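Local coordinates for 3-dehydroquinate dehydratase (Geobacillus kaustophilus, PDB 2YR1) that catalyses the cis-dehydration of 3-dehydroquinate to 3-dehydroshikimate, the third step of the chorismate pathway, through a Schiff base with the substrate, and works as a homodimer, at the interface of chains A and B. Residues are numbered along the deposited sequence; one frame, centred on the assembly and turned at random. Chains: chain A/B, 3-dehydroquinate dehydratase.

Contact 1: the interface of chains A and B. Residues chain A 214, 217, 244, 247-248, 251-252; chain B 214, 217, 247-248, 251-252.
Methyl groups meet methyl groups along the two-fold axis of the dimer. A:Ile214 and B:Ile214 reach toward each other tip to tip, their delta-methyls CD1 3.6 Å apart. At the other end of the patch A:Thr247 crosses B:Thr247 at about a right angle, and the gamma-methyls CG2 touch at 3.6 Å. Between these two self-pairs the chains interlock: A:Val248 and B:Ile251 slide past each other in opposite directions, so that CG2 of the valine lies 3.7 Å from CD1 of the isoleucine, and the twin pair repeats this. A:Leu217 passes B:Leu252 in the same antiparallel way, with CD1 to CD1 at 3.8 Å, and symmetry supplies its twin.

Torsions decide which branch is offered. In A:Ile214, CG1 stands anti to the backbone N (chi1 -173°), which sends the long arm to the axis and leaves CG2 in the crowded position between N and the carbonyl carbon. Each Thr247 holds OG1 anti to its carbonyl carbon (chi1 -65° in chain A), giving its methyl to the partner. Beta-branched residues suit this place because a helix leaves them few rotamers, and leucine offers two methyls at the end of a flexible stem. Backbone support comes from helix 213-218 and helix 242-256 of chain A (242-255 in chain B). No polar atom bonds across, so shape and burial of carbon hold this hydrophobic core of the homodimer together.

Contact 2: the interface of chains A and B. Residues chain A 210-211, 213-214; chain B 221, 255-257.
B:Ser256 carries its hydroxyl anti to the carbonyl carbon (chi1 -77°), beside the backbone N, and this turns OG toward chain A, where a water bridges the two subunits of this type I dehydroquinase dimer. The hydroxyl OG of B:Ser256 lies 3.0 Å from the water. On the other side the backbone N of A:Ile214, in the first turn of helix 213-218, gives the water a hydrogen bond of 2.8 Å, with 147° at the hydrogen. The backbone carbonyl O of A:Leu211 is a further neighbour of the water, at 3.2 Å. Serine suits the spot, being small enough for a tight backbone approach while still offering a hydroxyl.

B:Leu221 has CG anti to its carbonyl carbon (chi1 -67°) and lays the methyl CD1 against CB of A:Ile214 at 3.8 Å, an apolar contact beside the water. Backbone meets backbone at A:Gly210, whose CA is, as modelled, 3.5 Å from CA of B:Arg257, the poorly ordered C-terminal residue; glycine, without a side chain, suits so close an approach. The methyl CB of A:Ala213 sits 3.4 Å from the carbonyl O of B:Tyr255, again a place for a small residue. The modelled side chain of B:Arg257 bends at chi2 and runs alongside A:Leu211, pointing the same way, with CG 3.7 Å from CD1 of the leucine.

Contact 3: the interface of chains A and B. Residues chain A 181-183, 185-186, 214; chain B 193, 196-197, 221-222.
This is a mixed edge of the homodimer interface, where the start of helix 182-198 of one subunit packs on the end of the same helix and on the 3-10 turn 219-222 of the other, widening the contact between subunits. A:Leu186 and B:Phe222 meet tip to tip: the methyl CD2 of the leucine stands over one face of the ring, offset toward the rim, 3.9 Å from the ring centroid. CB of B:Leu221 covers the opposite face, so the ring is sandwiched between its own chain and the partner. The aromatic plane suits a branched aliphatic tip, and the carbonyl O of A:Pro182 lies at its edge, in plane.

The pyrrolidine of A:Pro182 crosses B:Glu193 at about a right angle, its CB 3.6 Å from the carboxylate carbon CD. Proline fits the first turn of a helix and presents a rigid apolar face. B:Glu193 bends at chi2 (56°), and its syn lone pair on OE1 accepts a hydrogen bond from NH2 of B:Arg196 at 3.2 Å, near the guanidinium plane. OE2 forms a salt bridge with NE of B:Arg197 at 3.3 Å. An alanine at B:Glu193 would remove the carboxylate that meets both arginines and A:Pro182, and would probably leave these side chains less firmly placed. A:Glu183 and B:Glu193 probably carry like charges, which B:Arg197 probably helps to offset. The salt bridges, internal to chain B, steady the surface under A:Pro182, while apolar contact joins the subunits and probably keeps them in register.

Contact 1: the interface of chains A and B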
loop_
_atom_site.group_PDB
_atom_site.type_symbol
_atom_site.label_atom_id
_atom_site.label_comp_id
_atom_site.label_asym_id
_atom_site.label_seq_id
_atom_site.Cartn_x
_atom_site.Cartn_y
_atom_site.Cartn_z
ATOM N N ILE A 214 1.015 5.765 -1.888
ATOM C CA ILE A 214 0.690 4.543 -1.154
ATOM C C ILE A 214 0.773 4.732 0.346
ATOM O O ILE A 214 0.002 4.120 1.102
ATOM C CB ILE A 214 1.605 3.334 -1.553
ATOM C CG1 ILE A 214 1.107 2.053 -0.870
ATOM C CG2 ILE A 214 3.059 3.587 -1.114
ATOM C CD1 ILE A 214 -0.325 1.625 -1.267
ATOM N N LEU A 217 -2.359 6.103 1.974
ATOM C CA LEU A 217 -3.498 5.198 1.981
ATOM C C LEU A 217 -3.268 3.946 2.822
ATOM O O LEU A 217 -4.227 3.316 3.259
ATOM C CB LEU A 217 -3.831 4.770 0.543
ATOM C CG LEU A 217 -4.137 5.839 -0.519
ATOM C CD1 LEU A 217 -4.176 5.202 -1.889
ATOM C CD2 LEU A 217 -5.467 6.528 -0.213
ATOM N N ASP A 244 -11.451 9.909 -2.335
ATOM C CA ASP A 244 -10.708 8.759 -2.834
ATOM C C ASP A 244 -9.960 8.068 -1.690
ATOM O O ASP A 244 -9.813 6.849 -1.681
ATOM C CB ASP A 244 -9.764 9.188 -3.961
ATOM C CG ASP A 244 -10.524 9.710 -5.191
ATOM O OD1 ASP A 244 -11.476 9.044 -5.633
ATOM O OD2 ASP A 244 -10.175 10.782 -5.718
ATOM N N THR A 247 -12.493 5.864 0.054
ATOM C CA THR A 247 -12.793 4.695 -0.777
ATOM C C THR A 247 -11.785 3.577 -0.504
ATOM O O THR A 247 -12.156 2.440 -0.192
ATOM C CB THR A 247 -12.722 5.061 -2.284
ATOM O OG1 THR A 247 -13.749 6.008 -2.589
ATOM C CG2 THR A 247 -12.891 3.824 -3.161
ATOM N N VAL A 248 -10.504 3.907 -0.628
ATOM C CA VAL A 248 -9.435 2.921 -0.423
ATOM C C VAL A 248 -9.358 2.416 1.012
ATOM O O VAL A 248 -9.191 1.208 1.261
ATOM C CB VAL A 248 -8.064 3.524 -0.855
ATOM C CG1 VAL A 248 -6.947 2.573 -0.561
ATOM C CG2 VAL A 248 -8.109 3.853 -2.358
ATOM N N ILE A 251 -11.986 -0.250 1.705
ATOM C CA ILE A 251 -11.662 -1.524 1.078
ATOM C C ILE A 251 -10.486 -2.156 1.817
ATOM O O ILE A 251 -10.547 -3.299 2.247
ATOM C CB ILE A 251 -11.305 -1.306 -0.393
ATOM C CG1 ILE A 251 -12.560 -0.831 -1.130
ATOM C CG2 ILE A 251 -10.724 -2.591 -0.993
ATOM C CD1 ILE A 251 -12.309 -0.323 -2.513
ATOM N N LEU A 252 -9.425 -1.386 1.996
ATOM C CA LEU A 252 -8.252 -1.888 2.684
ATOM C C LEU A 252 -8.625 -2.385 4.077
ATOM O O LEU A 252 -8.132 -3.414 4.512
ATOM C CB LEU A 252 -7.194 -0.783 2.777
ATOM C CG LEU A 252 -5.748 -1.180 3.064
ATOM C CD1 LEU A 252 -5.287 -2.276 2.083
ATOM C CD2 LEU A 252 -4.870 0.074 2.949
ATOM N N ILE B 214 -2.558 -5.380 1.386
ATOM C CA ILE B 214 -1.928 -4.260 0.709
ATOM C C ILE B 214 -0.986 -4.680 -0.430
ATOM O O ILE B 214 -0.788 -3.903 -1.374
ATOM C CB ILE B 214 -1.156 -3.344 1.721
ATOM C CG1 ILE B 214 -0.605 -2.114 1.001
ATOM C CG2 ILE B 214 -0.030 -4.114 2.364
ATOM C CD1 ILE B 214 -1.703 -1.234 0.365
ATOM N N LEU B 217 -2.942 -5.104 -3.595
ATOM C CA LEU B 217 -3.437 -3.830 -4.134
ATOM C C LEU B 217 -2.348 -2.858 -4.569
ATOM O O LEU B 217 -2.584 -1.981 -5.408
ATOM C CB LEU B 217 -4.312 -3.142 -3.080
ATOM C CG LEU B 217 -5.459 -4.005 -2.548
ATOM C CD1 LEU B 217 -6.200 -3.305 -1.410
ATOM C CD2 LEU B 217 -6.391 -4.304 -3.683
ATOM N N THR B 247 -11.039 -0.973 -8.264
ATOM C CA THR B 247 -11.319 0.355 -7.702
ATOM C C THR B 247 -10.050 0.977 -7.112
ATOM O O THR B 247 -9.702 2.127 -7.416
ATOM C CB THR B 247 -12.429 0.278 -6.613
ATOM O OG1 THR B 247 -13.649 -0.204 -7.202
ATOM C CG2 THR B 247 -12.685 1.670 -5.983
ATOM N N VAL B 248 -9.351 0.212 -6.282
ATOM C CA VAL B 248 -8.119 0.693 -5.661
ATOM C C VAL B 248 -7.008 0.938 -6.689
ATOM O O VAL B 248 -6.288 1.932 -6.593
ATOM C CB VAL B 248 -7.627 -0.298 -4.566
ATOM C CG1 VAL B 248 -6.250 0.124 -4.044
ATOM C CG2 VAL B 248 -8.636 -0.329 -3.410
ATOM N N ILE B 251 -7.479 4.305 -8.454
ATOM C CA ILE B 251 -7.072 5.428 -7.630
ATOM C C ILE B 251 -5.549 5.468 -7.468
ATOM O O ILE B 251 -4.912 6.523 -7.622
ATOM C CB ILE B 251 -7.757 5.347 -6.248
ATOM C CG1 ILE B 251 -9.274 5.502 -6.433
ATOM C CG2 ILE B 251 -7.224 6.452 -5.310
ATOM C CD1 ILE B 251 -10.067 5.239 -5.194
ATOM N N LEU B 252 -4.952 4.324 -7.184
ATOM C CA LEU B 252 -3.503 4.289 -7.012
ATOM C C LEU B 252 -2.765 4.772 -8.270
ATOM O O LEU B 252 -1.798 5.521 -8.185
ATOM C CB LEU B 252 -3.068 2.869 -6.660
ATOM C CG LEU B 252 -1.843 2.695 -5.765
ATOM C CD1 LEU B 252 -1.945 3.592 -4.534
ATOM C CD2 LEU B 252 -1.738 1.213 -5.366
#

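Contact 2: the interface of chains A and B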
loop_
_atom_site.group_PDB
_atom_site.type_symbol
_atom_site.label_atom_id
_atom_site.label_comp_id
_atom_site.label_asym_id
_atom_site.label_seq_id
_atom_site.Cartn_x
_atom_site.Cartn_y
_atom_site.Cartn_z
ATOM N N GLY A 210 3.934 11.721 -5.845
ATOM C CA GLY A 210 3.179 10.621 -6.429
ATOM C C GLY A 210 3.693 9.293 -5.913
ATOM O O GLY A 210 2.932 8.373 -5.611
ATOM N N LEU A 211 5.009 9.216 -5.818
ATOM C CA LEU A 211 5.694 8.029 -5.337
ATOM C C LEU A 211 5.198 7.655 -3.952
ATOM O O LEU A 211 5.064 6.479 -3.636
ATOM C CB LEU A 211 7.188 8.310 -5.285
ATOM C CG LEU A 211 8.162 7.344 -5.944
ATOM C CD1 LEU A 211 7.523 6.644 -7.132
ATOM C CD2 LEU A 211 9.389 8.139 -6.353
ATOM N N ALA A 213 2.188 8.250 -2.623
ATOM C CA ALA A 213 0.750 8.115 -2.464
ATOM C C ALA A 213 0.377 6.900 -1.620
ATOM O O ALA A 213 -0.472 6.995 -0.728
ATOM C CB ALA A 213 0.068 8.024 -3.828
ATOM N N ILE A 214 1.015 5.765 -1.888
ATOM C CA ILE A 214 0.690 4.543 -1.154
ATOM C C ILE A 214 0.773 4.732 0.346
ATOM O O ILE A 214 0.002 4.120 1.102
ATOM C CB ILE A 214 1.605 3.334 -1.553
ATOM C CG1 ILE A 214 1.107 2.053 -0.870
ATOM C CG2 ILE A 214 3.059 3.587 -1.114
ATOM C CD1 ILE A 214 -0.325 1.625 -1.267
ATOM N N LEU B 221 3.534 -1.404 -7.448
ATOM C CA LEU B 221 4.353 -0.212 -7.285
ATOM C C LEU B 221 5.786 -0.642 -6.973
ATOM O O LEU B 221 6.720 0.160 -7.070
ATOM C CB LEU B 221 3.815 0.648 -6.130
ATOM C CG LEU B 221 2.435 1.291 -6.336
ATOM C CD1 LEU B 221 1.940 1.841 -5.015
ATOM C CD2 LEU B 221 2.523 2.410 -7.387
ATOM N N TYR B 255 -3.132 8.655 -8.832
ATOM C CA TYR B 255 -2.344 9.437 -7.891
ATOM C C TYR B 255 -0.905 9.031 -7.631
ATOM O O TYR B 255 -0.224 9.679 -6.834
ATOM C CB TYR B 255 -3.077 9.525 -6.560
ATOM C CG TYR B 255 -4.387 10.257 -6.671
ATOM C CD1 TYR B 255 -4.423 11.596 -7.044
ATOM C CD2 TYR B 255 -5.593 9.605 -6.429
ATOM C CE1 TYR B 255 -5.634 12.266 -7.178
ATOM C CE2 TYR B 255 -6.801 10.262 -6.558
ATOM C CZ TYR B 255 -6.818 11.589 -6.933
ATOM O OH TYR B 255 -8.020 12.237 -7.071
ATOM N N SER B 256 -0.437 7.977 -8.285
ATOM C CA SER B 256 0.938 7.547 -8.091
ATOM C C SER B 256 1.808 8.080 -9.214
ATOM O O SER B 256 1.703 7.647 -10.358
ATOM C CB SER B 256 1.028 6.025 -8.022
ATOM O OG SER B 256 0.586 5.568 -6.755
ATOM N N ARG B 257 2.664 9.032 -8.862
ATOM C CA ARG B 257 3.567 9.685 -9.803
ATOM C C ARG B 257 2.816 10.354 -10.954
ATOM O O ARG B 257 1.593 10.123 -11.089
ATOM C CB ARG B 257 4.587 8.679 -10.348
ATOM C CG ARG B 257 5.971 8.804 -9.720
ATOM C CD ARG B 257 6.520 10.219 -9.912
ATOM N NE ARG B 257 7.912 10.360 -9.489
ATOM C CZ ARG B 257 8.939 9.753 -10.077
ATOM N NH1 ARG B 257 8.735 8.956 -11.120
ATOM N NH2 ARG B 257 10.172 9.946 -9.626
ATOM O OXT ARG B 257 3.468 11.105 -11.710
HETATM O O HOH W 1 2.272 5.112 -4.348
#

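Contact 3: the interface of chains A and B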
loop_
_atom_site.group_PDB
_atom_site.type_symbol
_atom_site.label_atom_id
_atom_site.label_comp_id
_atom_site.label_asym_id
_atom_site.label_seq_id
_atom_site.Cartn_x
_atom_site.Cartn_y
_atom_site.Cartn_z
ATOM N N SER A 181 12.598 7.333 -5.077
ATOM C CA SER A 181 12.511 5.979 -5.606
ATOM C C SER A 181 11.568 5.127 -4.750
ATOM O O SER A 181 11.245 5.492 -3.625
ATOM C CB SER A 181 13.884 5.324 -5.561
ATOM O OG SER A 181 14.169 4.970 -4.218
ATOM N N PRO A 182 11.111 3.984 -5.284
ATOM C CA PRO A 182 10.215 3.102 -4.530
ATOM C C PRO A 182 10.928 2.635 -3.265
ATOM O O PRO A 182 10.320 2.488 -2.193
ATOM C CB PRO A 182 9.955 1.964 -5.512
ATOM C CG PRO A 182 9.885 2.699 -6.817
ATOM C CD PRO A 182 11.074 3.656 -6.721
ATOM N N GLU A 183 12.230 2.408 -3.379
ATOM C CA GLU A 183 12.972 1.979 -2.213
ATOM C C GLU A 183 12.830 2.987 -1.073
ATOM O O GLU A 183 12.725 2.591 0.086
ATOM C CB GLU A 183 14.453 1.756 -2.548
ATOM C CG GLU A 183 15.235 1.209 -1.363
ATOM C CD GLU A 183 14.492 0.075 -0.653
ATOM O OE1 GLU A 183 14.381 0.099 0.606
ATOM O OE2 GLU A 183 14.011 -0.838 -1.363
ATOM N N VAL A 185 10.293 4.861 -0.456
ATOM C CA VAL A 185 8.957 4.720 0.112
ATOM C C VAL A 185 8.952 3.604 1.155
ATOM O O VAL A 185 8.386 3.761 2.227
ATOM C CB VAL A 185 7.908 4.428 -0.996
ATOM C CG1 VAL A 185 6.552 4.225 -0.391
ATOM C CG2 VAL A 185 7.864 5.604 -1.982
ATOM N N LEU A 186 9.615 2.492 0.854
ATOM C CA LEU A 186 9.681 1.372 1.790
ATOM C C LEU A 186 10.526 1.782 3.025
ATOM O O LEU A 186 10.224 1.376 4.129
ATOM C CB LEU A 186 10.272 0.143 1.081
ATOM C CG LEU A 186 9.404 -0.427 -0.064
ATOM C CD1 LEU A 186 10.066 -1.670 -0.633
ATOM C CD2 LEU A 186 7.996 -0.775 0.449
ATOM N N ILE A 214 1.015 5.765 -1.888
ATOM C CA ILE A 214 0.690 4.543 -1.154
ATOM C C ILE A 214 0.773 4.732 0.346
ATOM O O ILE A 214 0.002 4.120 1.102
ATOM C CB ILE A 214 1.605 3.334 -1.553
ATOM C CG1 ILE A 214 1.107 2.053 -0.870
ATOM C CG2 ILE A 214 3.059 3.587 -1.114
ATOM C CD1 ILE A 214 -0.325 1.625 -1.267
ATOM N N GLU B 193 10.951 -5.331 -4.532
ATOM C CA GLU B 193 11.618 -4.139 -5.075
ATOM C C GLU B 193 13.063 -4.439 -5.504
ATOM O O GLU B 193 13.489 -4.075 -6.609
ATOM C CB GLU B 193 11.598 -3.009 -4.036
ATOM C CG GLU B 193 12.307 -1.714 -4.481
ATOM C CD GLU B 193 11.757 -1.159 -5.787
ATOM O OE1 GLU B 193 10.518 -1.044 -5.904
ATOM O OE2 GLU B 193 12.554 -0.827 -6.700
ATOM N N ARG B 196 13.249 -6.726 -8.571
ATOM C CA ARG B 196 12.883 -6.067 -9.811
ATOM C C ARG B 196 14.076 -5.351 -10.432
ATOM O O ARG B 196 14.142 -5.186 -11.645
ATOM C CB ARG B 196 11.769 -5.049 -9.606
ATOM C CG ARG B 196 11.705 -4.083 -10.785
ATOM C CD ARG B 196 10.414 -3.336 -10.895
ATOM N NE ARG B 196 10.247 -2.359 -9.839
ATOM C CZ ARG B 196 9.251 -1.482 -9.808
ATOM N NH1 ARG B 196 8.350 -1.470 -10.790
ATOM N NH2 ARG B 196 9.138 -0.643 -8.786
ATOM N N ARG B 197 15.006 -4.913 -9.596
ATOM C CA ARG B 197 16.167 -4.194 -10.104
ATOM C C ARG B 197 17.274 -5.129 -10.538
ATOM O O ARG B 197 18.138 -4.748 -11.322
ATOM C CB ARG B 197 16.689 -3.208 -9.047
ATOM C CG ARG B 197 15.797 -1.996 -8.864
ATOM C CD ARG B 197 16.396 -0.996 -7.899
ATOM N NE ARG B 197 15.534 0.170 -7.734
ATOM C CZ ARG B 197 15.281 1.066 -8.687
ATOM N NH1 ARG B 197 15.832 0.938 -9.888
ATOM N NH2 ARG B 197 14.462 2.087 -8.448
ATOM N N LEU B 221 3.534 -1.404 -7.448
ATOM C CA LEU B 221 4.353 -0.212 -7.285
ATOM C C LEU B 221 5.786 -0.642 -6.973
ATOM O O LEU B 221 6.720 0.160 -7.070
ATOM C CB LEU B 221 3.815 0.648 -6.130
ATOM C CG LEU B 221 2.435 1.291 -6.336
ATOM C CD1 LEU B 221 1.940 1.841 -5.015
ATOM C CD2 LEU B 221 2.523 2.410 -7.387
ATOM N N PHE B 222 5.965 -1.902 -6.584
ATOM C CA PHE B 222 7.303 -2.391 -6.250
ATOM C C PHE B 222 7.796 -3.520 -7.152
ATOM O O PHE B 222 8.790 -4.189 -6.860
ATOM C CB PHE B 222 7.327 -2.801 -4.771
ATOM C CG PHE B 222 6.915 -1.690 -3.855
ATOM C CD1 PHE B 222 7.790 -0.646 -3.572
ATOM C CD2 PHE B 222 5.622 -1.623 -3.364
ATOM C CE1 PHE B 222 7.372 0.454 -2.814
ATOM C CE2 PHE B 222 5.190 -0.534 -2.608
ATOM C CZ PHE B 222 6.068 0.506 -2.335
#

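The three contacts follow one another along the dimer interface: the C-alpha centres of contact 1 and contact 2 lie about 11 Å apart, those of contact 2 and contact 3 about 10 Å, and those of contact 1 and contact 3 about 17 Å. A:Ile214 of helix 213-218 takes part in all three, and B:Leu221 of the 3-10 helix 219-222 joins contact 2 to contact 3, so the apolar centre runs on into the hydrated and charged margins. Two-fold symmetry repeats contacts 2 and 3 with the chains exchanged. All the centres are about 18 to 23 Å from A:His147 and A:Lys174, which suggests a role in assembly rather than direct catalysis.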